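Local coordinates for putative immunoglobulin-blocking virulence protein (Mycoplasma mycoides subsp. capri, PDB 7ADK) that probably binds host immunoglobulins and blocks their action, which would help the mycoplasma to evade antibody defence, at residues K298-S303 against E325-W331; R248-M252 against A318-G324; V576-N581 against L600-P606; K618-G622 against D655-A660. All coordinates share one frame; numbering follows the deposited sequence.

Contact 1: residues K298-S303 against E325-W331; sequences KIASTS and EIDSNGW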
loop_
_atom_site.group_PDB
_atom_site.type_symbol
_atom_site.label_atom_id
_atom_site.label_comp_id
_atom_site.label_asym_id
_atom_site.label_seq_id
_atom_site.Cartn_x
_atom_site.Cartn_y
_atom_site.Cartn_z
ATOM N N LYS A 298 36.773 -35.831 19.482
ATOM C CA LYS A 298 36.043 -35.578 20.747
ATOM C C LYS A 298 34.712 -34.879 20.463
ATOM O O LYS A 298 34.681 -33.910 19.709
ATOM C CB LYS A 298 36.874 -34.749 21.751
ATOM C CG LYS A 298 38.042 -35.545 22.346
ATOM C CD LYS A 298 38.785 -34.778 23.446
ATOM C CE LYS A 298 39.902 -35.613 24.096
ATOM N NZ LYS A 298 40.948 -36.040 23.133
ATOM N N ILE A 299 33.634 -35.317 21.114
ATOM C CA ILE A 299 32.280 -34.732 21.021
ATOM C C ILE A 299 31.975 -33.870 22.258
ATOM O O ILE A 299 32.279 -34.258 23.385
ATOM C CB ILE A 299 31.211 -35.831 20.825
ATOM C CG1 ILE A 299 31.370 -36.613 19.507
ATOM C CG2 ILE A 299 29.781 -35.272 20.904
ATOM C CD1 ILE A 299 31.348 -35.777 18.224
ATOM N N ALA A 300 31.371 -32.703 22.048
ATOM C CA ALA A 300 30.981 -31.748 23.083
ATOM C C ALA A 300 29.785 -32.198 23.948
ATOM O O ALA A 300 28.937 -32.984 23.529
ATOM C CB ALA A 300 30.695 -30.411 22.408
ATOM N N SER A 301 29.703 -31.662 25.169
ATOM C CA SER A 301 28.826 -32.152 26.243
ATOM C C SER A 301 27.331 -32.116 25.911
ATOM O O SER A 301 26.602 -33.021 26.294
ATOM C CB SER A 301 29.106 -31.325 27.506
ATOM O OG SER A 301 28.519 -31.873 28.665
ATOM N N THR A 302 26.857 -31.096 25.199
ATOM C CA THR A 302 25.450 -30.969 24.790
ATOM C C THR A 302 25.120 -31.911 23.641
ATOM O O THR A 302 24.175 -32.686 23.726
ATOM C CB THR A 302 25.138 -29.527 24.376
ATOM O OG1 THR A 302 26.044 -29.117 23.383
ATOM C CG2 THR A 302 25.255 -28.555 25.543
ATOM N N SER A 303 25.934 -31.919 22.586
ATOM C CA SER A 303 25.760 -32.806 21.435
ATOM C C SER A 303 25.899 -34.297 21.759
ATOM O O SER A 303 25.398 -35.125 21.008
ATOM C CB SER A 303 26.714 -32.401 20.324
ATOM O OG SER A 303 26.300 -31.165 19.795
ATOM N N GLU A 325 36.798 -29.705 20.459
ATOM C CA GLU A 325 35.759 -30.730 20.461
ATOM C C GLU A 325 34.586 -30.311 19.561
ATOM O O GLU A 325 34.316 -29.124 19.390
ATOM C CB GLU A 325 35.339 -31.021 21.911
ATOM C CG GLU A 325 34.858 -29.761 22.634
ATOM C CD GLU A 325 34.431 -30.002 24.084
ATOM O OE1 GLU A 325 35.139 -30.711 24.825
ATOM O OE2 GLU A 325 33.378 -29.480 24.501
ATOM N N ILE A 326 33.928 -31.294 18.953
ATOM C CA ILE A 326 32.892 -31.108 17.934
ATOM C C ILE A 326 31.519 -30.953 18.598
ATOM O O ILE A 326 31.120 -31.767 19.425
ATOM C CB ILE A 326 32.913 -32.264 16.915
ATOM C CG1 ILE A 326 34.268 -32.356 16.197
ATOM C CG2 ILE A 326 31.782 -32.120 15.899
ATOM C CD1 ILE A 326 34.344 -33.527 15.219
ATOM N N ASP A 327 30.782 -29.925 18.203
ATOM C CA ASP A 327 29.481 -29.495 18.720
ATOM C C ASP A 327 28.572 -29.107 17.541
ATOM O O ASP A 327 29.038 -29.051 16.405
ATOM C CB ASP A 327 29.726 -28.332 19.692
ATOM C CG ASP A 327 28.573 -28.077 20.667
ATOM O OD1 ASP A 327 28.752 -27.226 21.569
ATOM O OD2 ASP A 327 27.525 -28.756 20.569
ATOM N N SER A 328 27.279 -28.860 17.736
ATOM C CA SER A 328 26.417 -28.425 16.626
ATOM C C SER A 328 25.258 -27.533 17.050
ATOM O O SER A 328 24.903 -27.448 18.221
ATOM C CB SER A 328 25.938 -29.612 15.775
ATOM O OG SER A 328 24.855 -30.304 16.338
ATOM N N ASN A 329 24.681 -26.844 16.066
ATOM C CA ASN A 329 23.403 -26.143 16.173
ATOM C C ASN A 329 22.285 -26.885 15.406
ATOM O O ASN A 329 21.374 -26.262 14.872
ATOM C CB ASN A 329 23.605 -24.660 15.799
ATOM C CG ASN A 329 24.130 -24.402 14.395
ATOM O OD1 ASN A 329 23.856 -25.105 13.439
ATOM N ND2 ASN A 329 24.901 -23.353 14.215
ATOM N N GLY A 330 22.373 -28.214 15.298
ATOM C CA GLY A 330 21.452 -29.030 14.504
ATOM C C GLY A 330 21.755 -30.526 14.539
ATOM O O GLY A 330 22.906 -30.943 14.395
ATOM N N TRP A 331 20.715 -31.335 14.766
ATOM C CA TRP A 331 20.765 -32.796 14.940
ATOM C C TRP A 331 19.598 -33.471 14.211
ATOM O O TRP A 331 18.473 -32.983 14.245
ATOM C CB TRP A 331 20.758 -33.205 16.425
ATOM C CG TRP A 331 21.694 -32.488 17.341
ATOM C CD1 TRP A 331 22.919 -32.918 17.703
ATOM C CD2 TRP A 331 21.518 -31.196 17.995
ATOM N NE1 TRP A 331 23.514 -31.982 18.515
ATOM C CE2 TRP A 331 22.699 -30.900 18.725
ATOM C CE3 TRP A 331 20.492 -30.225 18.025
ATOM C CZ2 TRP A 331 22.863 -29.713 19.439
ATOM C CZ3 TRP A 331 20.652 -29.025 18.737
ATOM C CH2 TRP A 331 21.831 -28.768 19.446
#
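Ile299 and Ile326 form a single parallel beta bridge, which lays the loop entering helix 301-308 along strand 326-332. Ile326 N donates to Lys298 O at 2.8 Å and 176°, and Ala300 N returns a bond of 2.8 Å to Ile326 O. Beside this bridge the methyl CB of Ala300 lies 3.6 Å from Asp327 CB, while Ile299 CD1 comes within 4.1 Å of Ile326 CB as the two branched chains slant across each other.

The polar half is centred on Ser303. With OG next to its own backbone N (chi1 -70°), the hydroxyl donates to Asp327 OD2, 2.8 Å away, on the anti side of the carboxylate. The same OG accepts from the indole NE1 of Trp331 at 3.2 Å, lying close to the ring plane, so a strand residue grips the first turn of the helix.

Farther out, Tyr306 stacks on the Trp331 ring, Asn321 ND2 bonds Glu325 OE2, and Ala189, Ala192 and Leu193 of helix 182-194 pack against Ile326. The Asp327 carboxylate is held from its own strand too, since Ser328 N reaches OD2 from above the carboxylate plane at 2.8 Å.

Contact 2: residues R248-M252 against A318-G324; sequences RYKKM and AFINEAG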
loop_
_atom_site.group_PDB
_atom_site.type_symbol
_atom_site.label_atom_id
_atom_site.label_comp_id
_atom_site.label_asym_id
_atom_site.label_seq_id
_atom_site.Cartn_x
_atom_site.Cartn_y
_atom_site.Cartn_z
ATOM N N ARG A 248 32.071 -21.613 11.945
ATOM C CA ARG A 248 32.183 -23.023 12.332
ATOM C C ARG A 248 33.539 -23.393 12.928
ATOM O O ARG A 248 33.655 -24.381 13.640
ATOM C CB ARG A 248 31.916 -23.902 11.116
ATOM C CG ARG A 248 30.560 -23.652 10.452
ATOM C CD ARG A 248 30.385 -24.556 9.241
ATOM N NE ARG A 248 30.357 -25.963 9.639
ATOM C CZ ARG A 248 30.254 -27.003 8.851
ATOM N NH1 ARG A 248 30.247 -26.913 7.567
ATOM N NH2 ARG A 248 30.128 -28.164 9.384
ATOM N N TYR A 249 34.559 -22.593 12.646
ATOM C CA TYR A 249 35.898 -22.690 13.226
ATOM C C TYR A 249 36.167 -21.606 14.277
ATOM O O TYR A 249 36.958 -21.833 15.181
ATOM C CB TYR A 249 36.940 -22.614 12.105
ATOM C CG TYR A 249 36.625 -23.421 10.863
ATOM C CD1 TYR A 249 36.998 -24.774 10.764
ATOM C CD2 TYR A 249 35.924 -22.809 9.812
ATOM C CE1 TYR A 249 36.634 -25.518 9.627
ATOM C CE2 TYR A 249 35.569 -23.547 8.673
ATOM C CZ TYR A 249 35.905 -24.907 8.588
ATOM O OH TYR A 249 35.529 -25.615 7.501
ATOM N N LYS A 250 35.524 -20.433 14.180
ATOM C CA LYS A 250 35.909 -19.167 14.844
ATOM C C LYS A 250 36.098 -19.262 16.361
ATOM O O LYS A 250 37.068 -18.738 16.889
ATOM C CB LYS A 250 34.891 -18.074 14.496
ATOM C CG LYS A 250 35.373 -16.679 14.824
ATOM C CD LYS A 250 34.356 -15.600 14.805
ATOM C CE LYS A 250 34.889 -14.198 15.077
ATOM N NZ LYS A 250 35.208 -13.957 16.494
ATOM N N LYS A 251 35.232 -20.008 17.049
ATOM C CA LYS A 251 35.313 -20.278 18.499
ATOM C C LYS A 251 36.599 -21.000 18.931
ATOM O O LYS A 251 37.063 -20.784 20.040
ATOM C CB LYS A 251 34.076 -21.083 18.936
ATOM C CG LYS A 251 32.766 -20.300 18.769
ATOM C CD LYS A 251 31.566 -21.084 19.308
ATOM C CE LYS A 251 30.274 -20.323 19.020
ATOM N NZ LYS A 251 29.074 -20.990 19.581
ATOM N N MET A 252 37.186 -21.815 18.056
ATOM C CA MET A 252 38.544 -22.361 18.174
ATOM C C MET A 252 39.606 -21.400 17.610
ATOM O O MET A 252 40.670 -21.235 18.190
ATOM C CB MET A 252 38.562 -23.740 17.492
ATOM C CG MET A 252 39.944 -24.344 17.221
ATOM S SD MET A 252 41.081 -24.443 18.616
ATOM C CE MET A 252 40.151 -25.483 19.740
ATOM N N ALA A 318 27.529 -28.709 12.203
ATOM C CA ALA A 318 28.675 -28.981 13.057
ATOM C C ALA A 318 29.621 -27.784 13.154
ATOM O O ALA A 318 30.014 -27.230 12.130
ATOM C CB ALA A 318 29.410 -30.206 12.520
ATOM N N PHE A 319 30.066 -27.457 14.362
ATOM C CA PHE A 319 31.124 -26.487 14.637
ATOM C C PHE A 319 32.114 -27.050 15.659
ATOM O O PHE A 319 31.850 -28.045 16.320
ATOM C CB PHE A 319 30.533 -25.131 15.065
ATOM C CG PHE A 319 29.927 -25.057 16.455
ATOM C CD1 PHE A 319 28.567 -25.335 16.630
ATOM C CD2 PHE A 319 30.705 -24.670 17.560
ATOM C CE1 PHE A 319 27.990 -25.228 17.906
ATOM C CE2 PHE A 319 30.129 -24.575 18.836
ATOM C CZ PHE A 319 28.769 -24.849 19.008
ATOM N N ILE A 320 33.276 -26.431 15.781
ATOM C CA ILE A 320 34.302 -26.778 16.771
ATOM C C ILE A 320 34.235 -25.727 17.880
ATOM O O ILE A 320 34.340 -24.538 17.580
ATOM C CB ILE A 320 35.684 -26.767 16.076
ATOM C CG1 ILE A 320 35.781 -27.807 14.942
ATOM C CG2 ILE A 320 36.822 -26.998 17.072
ATOM C CD1 ILE A 320 36.756 -27.409 13.854
ATOM N N ASN A 321 34.055 -26.105 19.143
ATOM C CA ASN A 321 34.072 -25.120 20.230
ATOM C C ASN A 321 35.497 -24.891 20.767
ATOM O O ASN A 321 36.473 -25.463 20.288
ATOM C CB ASN A 321 33.016 -25.447 21.304
ATOM C CG ASN A 321 33.360 -26.544 22.289
ATOM O OD1 ASN A 321 34.433 -26.597 22.852
ATOM N ND2 ASN A 321 32.423 -27.403 22.591
ATOM N N GLU A 322 35.611 -24.046 21.784
ATOM C CA GLU A 322 36.862 -23.575 22.387
ATOM C C GLU A 322 37.813 -24.693 22.833
ATOM O O GLU A 322 39.022 -24.528 22.758
ATOM C CB GLU A 322 36.544 -22.699 23.615
ATOM C CG GLU A 322 35.754 -21.411 23.336
ATOM C CD GLU A 322 34.256 -21.597 23.047
ATOM O OE1 GLU A 322 33.688 -22.668 23.346
ATOM O OE2 GLU A 322 33.621 -20.663 22.516
ATOM N N ALA A 323 37.300 -25.835 23.285
ATOM C CA ALA A 323 38.084 -26.901 23.914
ATOM C C ALA A 323 38.621 -27.981 22.951
ATOM O O ALA A 323 39.075 -29.037 23.392
ATOM C CB ALA A 323 37.245 -27.483 25.053
ATOM N N GLY A 324 38.578 -27.747 21.637
ATOM C CA GLY A 324 39.009 -28.729 20.635
ATOM C C GLY A 324 38.097 -29.950 20.574
ATOM O O GLY A 324 38.547 -31.089 20.666
#
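Arg248 and Ile320 fasten the short helix 247-253 to strand 318-320, an outer strand of a three-stranded antiparallel sheet. Helix and strand segments run in nearly the same direction, their axes 20° apart and 6.0 Å from each other at closest approach. The firm part of the contact begins where Ile320 N donates to Arg248 O at 3.0 Å. In return the guanidinium of Arg248 turns side-on to the strand and directs both NE and NH2 at one acceptor, Ala318 O, with NE at 2.8 Å. That oxygen lies close to the guanidinium plane, so the paired bonds fix the rotation of the group; NH1 is taken up by Val203 O.

Packing continues inward from this clamp. Ile320 uses two branches, CG2 against Met252 CB at 3.7 Å and CD1 toward CD1 of Tyr249, whose hydroxyl is anchored on Leu205 O. Met252, bent at chi2 (52°) and again at chi3, curls its CE methyl under the type I turn Asn321-Gly324.

The opposite margin is looser and faces solvent. Lys251 stretches out so that its CD reaches CE2 of Phe319 at 3.8 Å. Its NZ remains 5.4 Å from Glu322 OE2, too far for a salt bridge, leaving at most a weak long-range attraction. The turn that follows the strand also holds an Asx turn, in which Ala323 N donates to Asn321 OD1 at 3.0 Å, in the carbonyl plane.

Contact 3: residues V576-N581 against L600-P606; sequences VYYARN and LGQNSYP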
loop_
_atom_site.group_PDB
_atom_site.type_symbol
_atom_site.label_atom_id
_atom_site.label_comp_id
_atom_site.label_asym_id
_atom_site.label_seq_id
_atom_site.Cartn_x
_atom_site.Cartn_y
_atom_site.Cartn_z
ATOM N N VAL A 576 -12.061 -27.974 13.856
ATOM C CA VAL A 576 -10.692 -27.490 13.733
ATOM C C VAL A 576 -9.901 -27.711 15.018
ATOM O O VAL A 576 -8.800 -28.252 15.006
ATOM C CB VAL A 576 -10.732 -26.009 13.366
ATOM C CG1 VAL A 576 -9.342 -25.478 13.144
ATOM C CG2 VAL A 576 -11.562 -25.790 12.118
ATOM N N TYR A 577 -10.469 -27.308 16.151
ATOM C CA TYR A 577 -9.753 -27.279 17.413
ATOM C C TYR A 577 -9.532 -28.656 18.035
ATOM O O TYR A 577 -8.613 -28.758 18.840
ATOM C CB TYR A 577 -10.440 -26.279 18.359
ATOM C CG TYR A 577 -10.407 -24.798 17.949
ATOM C CD1 TYR A 577 -9.504 -24.325 16.976
ATOM C CD2 TYR A 577 -11.268 -23.866 18.567
ATOM C CE1 TYR A 577 -9.457 -22.972 16.628
ATOM C CE2 TYR A 577 -11.230 -22.502 18.209
ATOM C CZ TYR A 577 -10.321 -22.049 17.236
ATOM O OH TYR A 577 -10.257 -20.738 16.892
ATOM N N TYR A 578 -10.280 -29.712 17.688
ATOM C CA TYR A 578 -10.097 -31.063 18.263
ATOM C C TYR A 578 -10.485 -32.249 17.368
ATOM O O TYR A 578 -9.734 -33.214 17.332
ATOM C CB TYR A 578 -10.842 -31.211 19.593
ATOM C CG TYR A 578 -10.388 -30.282 20.702
ATOM C CD1 TYR A 578 -9.181 -30.532 21.379
ATOM C CD2 TYR A 578 -11.151 -29.150 21.028
ATOM C CE1 TYR A 578 -8.733 -29.643 22.372
ATOM C CE2 TYR A 578 -10.704 -28.257 22.013
ATOM C CZ TYR A 578 -9.498 -28.505 22.690
ATOM O OH TYR A 578 -9.089 -27.626 23.632
ATOM N N ALA A 579 -11.612 -32.230 16.660
ATOM C CA ALA A 579 -12.102 -33.423 15.960
ATOM C C ALA A 579 -11.285 -33.794 14.705
ATOM O O ALA A 579 -11.188 -34.968 14.358
ATOM C CB ALA A 579 -13.579 -33.242 15.622
ATOM N N ARG A 580 -10.671 -32.818 14.028
ATOM C CA ARG A 580 -9.742 -33.011 12.899
ATOM C C ARG A 580 -8.372 -32.374 13.163
ATOM O O ARG A 580 -7.563 -32.217 12.260
ATOM C CB ARG A 580 -10.383 -32.533 11.586
ATOM C CG ARG A 580 -11.559 -33.404 11.146
ATOM C CD ARG A 580 -12.302 -32.861 9.924
ATOM N NE ARG A 580 -11.568 -33.099 8.679
ATOM C CZ ARG A 580 -11.887 -32.670 7.473
ATOM N NH1 ARG A 580 -11.147 -32.985 6.467
ATOM N NH2 ARG A 580 -12.938 -31.949 7.217
ATOM N N ASN A 581 -8.065 -32.002 14.404
ATOM C CA ASN A 581 -6.874 -31.229 14.743
ATOM C C ASN A 581 -5.556 -31.945 14.408
ATOM O O ASN A 581 -4.553 -31.283 14.176
ATOM C CB ASN A 581 -6.947 -30.860 16.227
ATOM C CG ASN A 581 -5.738 -30.101 16.736
ATOM O OD1 ASN A 581 -5.629 -28.897 16.636
ATOM N ND2 ASN A 581 -4.800 -30.778 17.341
ATOM N N LEU A 600 -3.630 -33.266 21.516
ATOM C CA LEU A 600 -4.218 -32.259 20.627
ATOM C C LEU A 600 -3.999 -30.828 21.148
ATOM O O LEU A 600 -3.752 -29.926 20.354
ATOM C CB LEU A 600 -5.711 -32.560 20.438
ATOM C CG LEU A 600 -6.052 -33.583 19.359
ATOM C CD1 LEU A 600 -5.294 -34.887 19.439
ATOM C CD2 LEU A 600 -7.518 -33.924 19.457
ATOM N N GLY A 601 -3.993 -30.628 22.463
ATOM C CA GLY A 601 -3.708 -29.360 23.124
ATOM C C GLY A 601 -2.357 -28.702 22.824
ATOM O O GLY A 601 -2.308 -27.482 22.693
ATOM N N GLN A 602 -1.273 -29.470 22.677
ATOM C CA GLN A 602 0.084 -28.948 22.422
ATOM C C GLN A 602 0.307 -28.473 20.977
ATOM O O GLN A 602 1.324 -27.867 20.665
ATOM C CB GLN A 602 1.134 -30.002 22.808
ATOM C CG GLN A 602 1.155 -30.422 24.285
ATOM C CD GLN A 602 1.701 -29.372 25.240
ATOM O OE1 GLN A 602 1.685 -28.194 25.005
ATOM N NE2 GLN A 602 2.174 -29.726 26.382
ATOM N N ASN A 603 -0.633 -28.742 20.083
ATOM C CA ASN A 603 -0.579 -28.421 18.668
ATOM C C ASN A 603 -1.121 -27.023 18.368
ATOM O O ASN A 603 -1.923 -26.490 19.129
ATOM C CB ASN A 603 -1.345 -29.509 17.919
ATOM C CG ASN A 603 -0.630 -30.828 18.010
ATOM O OD1 ASN A 603 0.169 -31.158 17.162
ATOM N ND2 ASN A 603 -0.786 -31.579 19.067
ATOM N N SER A 604 -0.715 -26.442 17.242
ATOM C CA SER A 604 -1.254 -25.175 16.757
ATOM C C SER A 604 -2.686 -25.304 16.225
ATOM O O SER A 604 -3.154 -26.392 15.918
ATOM C CB SER A 604 -0.305 -24.592 15.723
ATOM O OG SER A 604 -0.789 -23.389 15.194
ATOM N N TYR A 605 -3.399 -24.185 16.160
ATOM C CA TYR A 605 -4.782 -24.035 15.714
ATOM C C TYR A 605 -4.969 -22.602 15.200
ATOM O O TYR A 605 -4.239 -21.729 15.654
ATOM C CB TYR A 605 -5.735 -24.340 16.887
ATOM C CG TYR A 605 -5.433 -23.645 18.208
ATOM C CD1 TYR A 605 -4.437 -24.166 19.046
ATOM C CD2 TYR A 605 -6.106 -22.469 18.588
ATOM C CE1 TYR A 605 -4.084 -23.507 20.232
ATOM C CE2 TYR A 605 -5.779 -21.826 19.790
ATOM C CZ TYR A 605 -4.763 -22.339 20.616
ATOM O OH TYR A 605 -4.473 -21.739 21.796
ATOM N N PRO A 606 -5.937 -22.295 14.323
ATOM C CA PRO A 606 -6.222 -20.927 13.906
ATOM C C PRO A 606 -6.769 -20.088 15.064
ATOM O O PRO A 606 -7.876 -20.297 15.558
ATOM C CB PRO A 606 -7.170 -21.025 12.718
ATOM C CG PRO A 606 -7.767 -22.399 12.837
ATOM C CD PRO A 606 -6.730 -23.229 13.568
#
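Tyr577 reaches from the end of helix 567-579, where the last turn widens to pi type, to Tyr605 and Pro606 in the loop that leads to strand 608-610. Its CB carries CG away from the carbonyl carbon and beside the backbone N (chi1 -65°), which sends the ring toward the loop. CD1 then meets Tyr605 CB at 3.8 Å, and CE1, one atom farther along, lies 3.9 Å from Tyr605 CD2 and close to Pro606 CD as well. The two rings form a T-shaped pair: Tyr605 offers its edge to the face of Tyr577, with centroids 5.6 Å apart and planes at 78°. At the tip, Tyr577 OH donates to Pro606 O at 2.8 Å, almost straight in line with the carbonyl.

Next to it Val576 CG1 rests on the proline ring, 3.5 Å from Pro606 CG. At the other end of the loop segment, Leu600 CB sits at the edge of the Tyr578 ring, and Asn581 ND2 makes a weak bond of 3.3 Å to Leu600 O, a carbonyl that also receives Arg636 NH1.

Strands 553-555 and 608-610 are parallel neighbours, so the helix and loop belong to a beta-alpha-beta crossover. Leu554 of strand 553-555 touches Val576, Tyr577 and Pro606, and Tyr517 of strand 516-517 touches Val576 and Pro606.

Contact 4: residues K618-G622 against D655-A660; sequences KSLKG and DELNEA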
loop_
_atom_site.group_PDB
_atom_site.type_symbol
_atom_site.label_atom_id
_atom_site.label_comp_id
_atom_site.label_asym_id
_atom_site.label_seq_id
_atom_site.Cartn_x
_atom_site.Cartn_y
_atom_site.Cartn_z
ATOM N N LYS A 618 -22.256 -10.821 19.406
ATOM C CA LYS A 618 -21.658 -9.625 20.033
ATOM C C LYS A 618 -20.508 -9.937 20.991
ATOM O O LYS A 618 -19.830 -9.043 21.470
ATOM C CB LYS A 618 -22.784 -8.826 20.711
ATOM C CG LYS A 618 -23.650 -8.098 19.667
ATOM C CD LYS A 618 -24.884 -7.419 20.256
ATOM C CE LYS A 618 -26.000 -8.368 20.706
ATOM N NZ LYS A 618 -26.740 -8.999 19.594
ATOM N N SER A 619 -20.267 -11.199 21.283
ATOM C CA SER A 619 -19.474 -11.673 22.407
ATOM C C SER A 619 -19.023 -13.116 22.167
ATOM O O SER A 619 -19.505 -13.776 21.251
ATOM C CB SER A 619 -20.353 -11.581 23.660
ATOM O OG SER A 619 -21.536 -12.342 23.555
ATOM N N LEU A 620 -18.157 -13.654 23.019
ATOM C CA LEU A 620 -17.907 -15.103 23.114
ATOM C C LEU A 620 -19.004 -15.863 23.906
ATOM O O LEU A 620 -18.756 -16.973 24.371
ATOM C CB LEU A 620 -16.489 -15.350 23.667
ATOM C CG LEU A 620 -15.372 -15.428 22.616
ATOM C CD1 LEU A 620 -15.292 -14.210 21.721
ATOM C CD2 LEU A 620 -14.025 -15.580 23.313
ATOM N N LYS A 621 -20.207 -15.300 24.101
ATOM C CA LYS A 621 -21.327 -16.015 24.739
ATOM C C LYS A 621 -21.685 -17.262 23.925
ATOM O O LYS A 621 -21.815 -17.186 22.711
ATOM C CB LYS A 621 -22.559 -15.098 24.877
ATOM C CG LYS A 621 -23.683 -15.723 25.721
ATOM C CD LYS A 621 -25.025 -14.991 25.626
ATOM C CE LYS A 621 -25.919 -15.486 24.494
ATOM N NZ LYS A 621 -26.574 -16.775 24.811
ATOM N N GLY A 622 -21.887 -18.392 24.589
ATOM C CA GLY A 622 -22.362 -19.631 23.978
ATOM C C GLY A 622 -21.320 -20.402 23.179
ATOM O O GLY A 622 -21.663 -21.379 22.534
ATOM N N ASP A 655 -25.659 -8.712 28.684
ATOM C CA ASP A 655 -25.096 -10.078 28.633
ATOM C C ASP A 655 -23.611 -10.115 29.043
ATOM O O ASP A 655 -22.995 -11.173 29.105
ATOM C CB ASP A 655 -25.263 -10.721 27.239
ATOM C CG ASP A 655 -24.258 -10.243 26.187
ATOM O OD1 ASP A 655 -23.894 -9.060 26.235
ATOM O OD2 ASP A 655 -23.833 -11.034 25.312
ATOM N N GLU A 656 -22.996 -8.970 29.319
ATOM C CA GLU A 656 -21.575 -8.861 29.634
ATOM C C GLU A 656 -21.188 -9.591 30.914
ATOM O O GLU A 656 -20.035 -9.952 31.069
ATOM C CB GLU A 656 -21.159 -7.390 29.705
ATOM C CG GLU A 656 -21.371 -6.682 28.368
ATOM C CD GLU A 656 -20.579 -5.385 28.267
ATOM O OE1 GLU A 656 -21.022 -4.364 28.828
ATOM O OE2 GLU A 656 -19.507 -5.393 27.631
ATOM N N LEU A 657 -22.143 -9.880 31.800
ATOM C CA LEU A 657 -21.962 -10.751 32.966
ATOM C C LEU A 657 -21.572 -12.185 32.562
ATOM O O LEU A 657 -20.929 -12.902 33.326
ATOM C CB LEU A 657 -23.274 -10.808 33.764
ATOM C CG LEU A 657 -23.712 -9.507 34.456
ATOM C CD1 LEU A 657 -24.395 -8.509 33.531
ATOM C CD2 LEU A 657 -24.716 -9.849 35.549
ATOM N N ASN A 658 -21.963 -12.591 31.355
ATOM C CA ASN A 658 -21.855 -13.933 30.803
ATOM C C ASN A 658 -21.352 -13.960 29.341
ATOM O O ASN A 658 -21.582 -14.928 28.623
ATOM C CB ASN A 658 -23.184 -14.673 31.026
ATOM C CG ASN A 658 -24.362 -14.027 30.330
ATOM O OD1 ASN A 658 -25.052 -13.180 30.874
ATOM N ND2 ASN A 658 -24.651 -14.434 29.130
ATOM N N GLU A 659 -20.613 -12.943 28.888
ATOM C CA GLU A 659 -19.645 -13.173 27.815
ATOM C C GLU A 659 -18.526 -14.070 28.376
ATOM O O GLU A 659 -17.984 -13.790 29.448
ATOM C CB GLU A 659 -19.066 -11.870 27.237
ATOM C CG GLU A 659 -17.851 -12.232 26.358
ATOM C CD GLU A 659 -17.226 -11.114 25.540
ATOM O OE1 GLU A 659 -17.219 -9.955 25.988
ATOM O OE2 GLU A 659 -16.684 -11.431 24.462
ATOM N N ALA A 660 -18.145 -15.113 27.642
ATOM C CA ALA A 660 -17.067 -15.980 28.056
ATOM C C ALA A 660 -15.727 -15.202 28.023
ATOM O O ALA A 660 -15.326 -14.636 27.004
ATOM C CB ALA A 660 -17.134 -17.252 27.230
#
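An ST turn at Ser619 meets the carboxylates of Asp655 and Glu659 where two loops of the parallel-sheet region lie side by side. Ser619 OG has two roles: it accepts from Lys621 N at 3.3 Å, closing the turn, and donates to Asp655 OD2 at 3.2 Å, nearly in line with that carboxylate C-O bond. The hydroxyl is placed for both by sitting between its own backbone N and carbonyl carbon (chi1 59°).

Glu659 serves the next residue. Its chain, extended beyond CG, passes alongside Ser619 CB, with CD 3.7 Å from that carbon, and OE2 then takes the Leu620 N-H at 3.0 Å and 164°, on the anti side of the carboxylate. The loops concerned are successive links of the parallel sheet: residues 618-622 lie on the way from strand 608-610 to strand 640-643, while the loop holding residues 655-660 leads on to strand 676-679. Helix 698-709 lies against both: Tyr707 OH bonds Lys618 O, while Asn703 ND2 bonds Glu659 O.

Nearer the surface, Lys621 and Asn658 lie side by side and point the same way, with Lys621 CD 3.6 Å from Asn658 ND2. Ala660 CB packs against Leu620 CB at 4.1 Å.

From the N terminus, contact 2 opens first at helix 247-253 and contact 1 opens at 298-303. Contact 2 then closes at 318-324, and contact 1 immediately afterwards at 325-331, so the two loops cross. They also touch: strands 318-320 and 326-332 are antiparallel neighbours, and Asn321 packs on Ala300. Together they tie two helices to one small sheet. Contacts 3 and 4 follow in series within the later parallel-sheet region, closing loops of 18 and 32 intervening residues. Contact 3 joins the end of helix 567-579 to the loop before strand 608-610, and contact 4 joins two successive connections of the parallel sheet. Their centres lie about 23 Å apart, without touching.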